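Local coordinates for Phthiocerol/phthiodiolone dimycocerosyl transferase (Mycobacterium tuberculosis, PDB 1Q9J), which probably catalyses the transfer of mycocerosic acids from mycocerosic acid synthase onto phthiocerol and related alcohols, the final step in making dimycocerosate esters, at residues A[35-49]-A[138-152]. Numbering follows the deposited sequence.
Sequences DVDALSDAFDALLET and ELFSRYTDAVTTGDP
Y143 reaches from the C-terminal part of helix 129-148 to the start of helix 36-49, where its OH accepts a hydrogen bond from D35 N (2.9 Å, 152° at the hydrogen), with the donor lying in the plane of the ring. With CG anti to the backbone N (chi1 174°), the ring turns an edge to L39, its CD1 3.5 Å from L39 CA, and the two side chains cross at about a right angle. One ring face carries CG2 of V147, a methyl that also meets A38 CB at 3.8 Å. D35 caps the helix, OD2 accepting from A38 N.

Small residues let the axes of segments 36-49 and 138-148 approach to 8.1 Å, with 133° between their N-to-C directions. A38 CB lies 3.7 Å from A146 CB, and A42 CB rests on R142 CB. R142 is a knob among A42, A45, L46 and T49. Its chain bends at chi3, bringing NE to 3.6 Å from A45 CB, while NH1 forms a salt bridge, its hydrogen bond weak, with E138 OE2 at the guanidinium edge; another weak bond links NE to P152 O. The extended E138 runs obliquely past L46, whose CD1 packs along it, and its OE1 is bonded to H50.

Away from the annotated sites, both helices form a layer on one mixed sheet of this two-domain alpha/beta protein: V36, L39 and F43 touch strand 105-110, L139 and F140 strand 117-123.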
loop_
_atom_site.group_PDB
_atom_site.type_symbol
_atom_site.label_atom_id
_atom_site.label_comp_id
_atom_site.label_asym_id
_atom_site.label_seq_id
_atom_site.Cartn_x
_atom_site.Cartn_y
_atom_site.Cartn_z
ATOM N N ASP A 35 -10.601 -7.160 24.596
ATOM C CA ASP A 35 -12.012 -7.205 24.980
ATOM C C ASP A 35 -12.873 -7.393 23.731
ATOM O O ASP A 35 -13.558 -6.473 23.283
ATOM C CB ASP A 35 -12.387 -5.910 25.714
ATOM C CG ASP A 35 -13.886 -5.763 25.948
ATOM O OD1 ASP A 35 -14.284 -4.848 26.709
ATOM O OD2 ASP A 35 -14.679 -6.542 25.371
ATOM N N VAL A 36 -12.833 -8.603 23.182
ATOM C CA VAL A 36 -13.575 -8.949 21.971
ATOM C C VAL A 36 -14.947 -8.274 21.794
ATOM O O VAL A 36 -15.249 -7.780 20.705
ATOM C CB VAL A 36 -13.748 -10.498 21.847
ATOM C CG1 VAL A 36 -14.502 -10.849 20.562
ATOM C CG2 VAL A 36 -12.380 -11.176 21.840
ATOM N N ASP A 37 -15.780 -8.256 22.834
ATOM C CA ASP A 37 -17.103 -7.633 22.722
ATOM C C ASP A 37 -17.013 -6.180 22.257
ATOM O O ASP A 37 -17.764 -5.752 21.371
ATOM C CB ASP A 37 -17.856 -7.690 24.062
ATOM C CG ASP A 37 -18.488 -9.055 24.334
ATOM O OD1 ASP A 37 -18.630 -9.851 23.376
ATOM O OD2 ASP A 37 -18.858 -9.320 25.505
ATOM N N ALA A 38 -16.100 -5.429 22.869
ATOM C CA ALA A 38 -15.884 -4.022 22.538
ATOM C C ALA A 38 -15.294 -3.887 21.140
ATOM O O ALA A 38 -15.639 -2.971 20.402
ATOM C CB ALA A 38 -14.942 -3.390 23.558
ATOM N N LEU A 39 -14.392 -4.802 20.795
ATOM C CA LEU A 39 -13.742 -4.798 19.489
ATOM C C LEU A 39 -14.781 -5.002 18.396
ATOM O O LEU A 39 -14.747 -4.338 17.363
ATOM C CB LEU A 39 -12.682 -5.903 19.430
ATOM C CG LEU A 39 -11.720 -6.056 18.250
ATOM C CD1 LEU A 39 -12.307 -6.973 17.195
ATOM C CD2 LEU A 39 -11.378 -4.693 17.696
ATOM N N SER A 40 -15.720 -5.909 18.630
ATOM C CA SER A 40 -16.751 -6.173 17.647
ATOM C C SER A 40 -17.622 -4.943 17.465
ATOM O O SER A 40 -18.102 -4.672 16.364
ATOM C CB SER A 40 -17.610 -7.355 18.085
ATOM O OG SER A 40 -18.432 -7.815 17.019
ATOM N N ASP A 41 -17.843 -4.198 18.543
ATOM C CA ASP A 41 -18.654 -2.980 18.459
ATOM C C ASP A 41 -17.970 -1.937 17.583
ATOM O O ASP A 41 -18.625 -1.230 16.811
ATOM C CB ASP A 41 -18.883 -2.373 19.848
ATOM C CG ASP A 41 -19.798 -3.211 20.700
ATOM O OD1 ASP A 41 -20.729 -3.834 20.145
ATOM O OD2 ASP A 41 -19.597 -3.242 21.924
ATOM N N ALA A 42 -16.650 -1.850 17.731
ATOM C CA ALA A 42 -15.830 -0.912 16.976
ATOM C C ALA A 42 -15.893 -1.271 15.498
ATOM O O ALA A 42 -16.101 -0.402 14.647
ATOM C CB ALA A 42 -14.397 -0.957 17.470
ATOM N N PHE A 43 -15.733 -2.557 15.198
ATOM C CA PHE A 43 -15.790 -3.024 13.826
ATOM C C PHE A 43 -17.180 -2.718 13.241
ATOM O O PHE A 43 -17.293 -2.227 12.116
ATOM C CB PHE A 43 -15.493 -4.527 13.763
ATOM C CG PHE A 43 -15.482 -5.080 12.367
ATOM C CD1 PHE A 43 -14.622 -4.573 11.403
ATOM C CD2 PHE A 43 -16.341 -6.105 12.008
ATOM C CE1 PHE A 43 -14.617 -5.083 10.098
ATOM C CE2 PHE A 43 -16.343 -6.618 10.707
ATOM C CZ PHE A 43 -15.479 -6.106 9.755
ATOM N N ASP A 44 -18.238 -2.987 14.007
ATOM C CA ASP A 44 -19.601 -2.710 13.532
ATOM C C ASP A 44 -19.818 -1.209 13.327
ATOM O O ASP A 44 -20.475 -0.795 12.364
ATOM C CB ASP A 44 -20.663 -3.228 14.521
ATOM C CG ASP A 44 -20.773 -4.750 14.531
ATOM O OD1 ASP A 44 -20.815 -5.369 13.441
ATOM O OD2 ASP A 44 -20.851 -5.325 15.628
ATOM N N ALA A 45 -19.282 -0.400 14.245
ATOM C CA ALA A 45 -19.413 1.068 14.180
ATOM C C ALA A 45 -18.685 1.593 12.940
ATOM O O ALA A 45 -19.197 2.449 12.216
ATOM C CB ALA A 45 -18.827 1.708 15.445
ATOM N N LEU A 46 -17.488 1.059 12.715
ATOM C CA LEU A 46 -16.684 1.424 11.567
ATOM C C LEU A 46 -17.495 1.142 10.301
ATOM O O LEU A 46 -17.685 2.022 9.460
ATOM C CB LEU A 46 -15.401 0.600 11.551
ATOM C CG LEU A 46 -14.418 0.830 10.397
ATOM C CD1 LEU A 46 -13.321 1.803 10.848
ATOM C CD2 LEU A 46 -13.801 -0.501 9.982
ATOM N N LEU A 47 -17.982 -0.087 10.168
ATOM C CA LEU A 47 -18.765 -0.448 9.000
ATOM C C LEU A 47 -19.939 0.474 8.757
ATOM O O LEU A 47 -20.329 0.689 7.617
ATOM C CB LEU A 47 -19.283 -1.872 9.113
ATOM C CG LEU A 47 -18.530 -2.833 8.192
ATOM C CD1 LEU A 47 -18.981 -4.249 8.468
ATOM C CD2 LEU A 47 -18.778 -2.451 6.740
ATOM N N GLU A 48 -20.514 1.023 9.815
ATOM C CA GLU A 48 -21.641 1.907 9.613
ATOM C C GLU A 48 -21.183 3.252 9.100
ATOM O O GLU A 48 -21.968 4.004 8.531
ATOM C CB GLU A 48 -22.411 2.072 10.906
ATOM C CG GLU A 48 -23.243 0.865 11.238
ATOM C CD GLU A 48 -23.835 0.953 12.617
ATOM O OE1 GLU A 48 -23.060 0.894 13.596
ATOM O OE2 GLU A 48 -25.069 1.097 12.722
ATOM N N THR A 49 -19.906 3.553 9.290
ATOM C CA THR A 49 -19.389 4.819 8.821
ATOM C C THR A 49 -18.960 4.715 7.375
ATOM O O THR A 49 -18.869 5.715 6.671
ATOM C CB THR A 49 -18.185 5.265 9.634
ATOM O OG1 THR A 49 -18.546 5.356 11.017
ATOM C CG2 THR A 49 -17.712 6.609 9.145
ATOM N N GLU A 138 -8.955 4.170 12.403
ATOM C CA GLU A 138 -10.286 4.438 12.909
ATOM C C GLU A 138 -10.741 3.281 13.812
ATOM O O GLU A 138 -11.239 3.501 14.926
ATOM C CB GLU A 138 -11.268 4.578 11.760
ATOM C CG GLU A 138 -12.625 5.098 12.182
ATOM C CD GLU A 138 -13.556 5.276 11.009
ATOM O OE1 GLU A 138 -13.150 5.946 10.014
ATOM O OE2 GLU A 138 -14.700 4.756 11.097
ATOM N N LEU A 139 -10.573 2.053 13.322
ATOM C CA LEU A 139 -10.948 0.863 14.079
ATOM C C LEU A 139 -10.387 0.913 15.512
ATOM O O LEU A 139 -11.148 0.850 16.482
ATOM C CB LEU A 139 -10.434 -0.405 13.377
ATOM C CG LEU A 139 -10.572 -1.722 14.174
ATOM C CD1 LEU A 139 -12.034 -2.143 14.239
ATOM C CD2 LEU A 139 -9.744 -2.802 13.501
ATOM N N PHE A 140 -9.065 1.023 15.638
ATOM C CA PHE A 140 -8.441 1.087 16.950
ATOM C C PHE A 140 -8.886 2.326 17.739
ATOM O O PHE A 140 -8.898 2.317 18.976
ATOM C CB PHE A 140 -6.928 1.126 16.839
ATOM C CG PHE A 140 -6.283 -0.201 16.558
ATOM C CD1 PHE A 140 -6.227 -0.703 15.263
ATOM C CD2 PHE A 140 -5.603 -0.881 17.567
ATOM C CE1 PHE A 140 -5.477 -1.865 14.961
ATOM C CE2 PHE A 140 -4.849 -2.048 17.285
ATOM C CZ PHE A 140 -4.784 -2.532 15.981
ATOM N N SER A 141 -9.237 3.398 17.040
ATOM C CA SER A 141 -9.682 4.593 17.730
ATOM C C SER A 141 -11.025 4.291 18.381
ATOM O O SER A 141 -11.313 4.760 19.469
ATOM C CB SER A 141 -9.825 5.763 16.749
ATOM O OG SER A 141 -10.619 6.815 17.314
ATOM N N ARG A 142 -11.835 3.483 17.713
ATOM C CA ARG A 142 -13.144 3.139 18.243
ATOM C C ARG A 142 -13.043 2.058 19.306
ATOM O O ARG A 142 -13.845 2.016 20.235
ATOM C CB ARG A 142 -14.064 2.672 17.121
ATOM C CG ARG A 142 -13.980 3.543 15.878
ATOM C CD ARG A 142 -15.157 3.322 14.952
ATOM N NE ARG A 142 -16.261 4.176 15.333
ATOM C CZ ARG A 142 -16.781 5.112 14.550
ATOM N NH1 ARG A 142 -16.298 5.307 13.330
ATOM N NH2 ARG A 142 -17.775 5.869 15.003
ATOM N N TYR A 143 -12.068 1.171 19.168
ATOM C CA TYR A 143 -11.894 0.122 20.158
ATOM C C TYR A 143 -11.540 0.779 21.486
ATOM O O TYR A 143 -12.140 0.478 22.511
ATOM C CB TYR A 143 -10.783 -0.827 19.734
ATOM C CG TYR A 143 -10.460 -1.849 20.792
ATOM C CD1 TYR A 143 -11.361 -2.863 21.115
ATOM C CD2 TYR A 143 -9.256 -1.796 21.483
ATOM C CE1 TYR A 143 -11.058 -3.804 22.103
ATOM C CE2 TYR A 143 -8.944 -2.725 22.466
ATOM C CZ TYR A 143 -9.847 -3.726 22.770
ATOM O OH TYR A 143 -9.517 -4.656 23.721
ATOM N N THR A 144 -10.556 1.672 21.455
ATOM C CA THR A 144 -10.140 2.393 22.651
ATOM C C THR A 144 -11.352 3.111 23.270
ATOM O O THR A 144 -11.518 3.123 24.487
ATOM C CB THR A 144 -9.028 3.419 22.322
ATOM O OG1 THR A 144 -7.885 2.732 21.804
ATOM C CG2 THR A 144 -8.613 4.188 23.563
ATOM N N ASP A 145 -12.204 3.698 22.436
ATOM C CA ASP A 145 -13.389 4.377 22.941
ATOM C C ASP A 145 -14.430 3.355 23.361
ATOM O O ASP A 145 -15.357 3.672 24.101
ATOM C CB ASP A 145 -14.004 5.291 21.874
ATOM C CG ASP A 145 -13.129 6.483 21.544
ATOM O OD1 ASP A 145 -12.594 7.113 22.485
ATOM O OD2 ASP A 145 -12.995 6.798 20.341
ATOM N N ALA A 146 -14.286 2.130 22.874
ATOM C CA ALA A 146 -15.229 1.061 23.196
ATOM C C ALA A 146 -14.893 0.406 24.533
ATOM O O ALA A 146 -15.785 -0.024 25.260
ATOM C CB ALA A 146 -15.218 0.017 22.088
ATOM N N VAL A 147 -13.600 0.329 24.841
ATOM C CA VAL A 147 -13.129 -0.261 26.089
ATOM C C VAL A 147 -13.121 0.816 27.172
ATOM O O VAL A 147 -13.551 0.578 28.297
ATOM C CB VAL A 147 -11.696 -0.847 25.926
ATOM C CG1 VAL A 147 -11.091 -1.174 27.287
ATOM C CG2 VAL A 147 -11.741 -2.103 25.061
ATOM N N THR A 148 -12.627 1.999 26.823
ATOM C CA THR A 148 -12.577 3.109 27.762
ATOM C C THR A 148 -13.986 3.517 28.156
ATOM O O THR A 148 -14.290 3.712 29.331
ATOM C CB THR A 148 -11.866 4.312 27.145
ATOM O OG1 THR A 148 -10.481 4.001 26.983
ATOM C CG2 THR A 148 -12.006 5.528 28.028
ATOM N N THR A 149 -14.848 3.636 27.160
ATOM C CA THR A 149 -16.229 4.013 27.389
ATOM C C THR A 149 -17.079 2.863 26.879
ATOM O O THR A 149 -16.564 1.934 26.257
ATOM C CB THR A 149 -16.577 5.273 26.605
ATOM O OG1 THR A 149 -15.542 6.244 26.803
ATOM C CG2 THR A 149 -17.907 5.832 27.067
ATOM N N GLY A 150 -18.377 2.912 27.139
ATOM C CA GLY A 150 -19.236 1.848 26.660
ATOM C C GLY A 150 -19.637 2.106 25.220
ATOM O O GLY A 150 -20.293 1.277 24.586
ATOM N N ASP A 151 -19.230 3.262 24.705
ATOM C CA ASP A 151 -19.552 3.678 23.348
ATOM C C ASP A 151 -18.295 3.775 22.479
ATOM O O ASP A 151 -17.307 4.387 22.884
ATOM C CB ASP A 151 -20.267 5.031 23.406
ATOM C CG ASP A 151 -20.632 5.559 22.044
ATOM O OD1 ASP A 151 -20.272 6.718 21.755
ATOM O OD2 ASP A 151 -21.288 4.828 21.270
ATOM N N PRO A 152 -18.318 3.166 21.272
ATOM C CA PRO A 152 -17.188 3.177 20.331
ATOM C C PRO A 152 -17.038 4.509 19.585
ATOM O O PRO A 152 -16.228 4.628 18.661
ATOM C CB PRO A 152 -17.526 2.031 19.387
ATOM C CG PRO A 152 -19.011 2.130 19.300
ATOM C CD PRO A 152 -19.423 2.342 20.740
#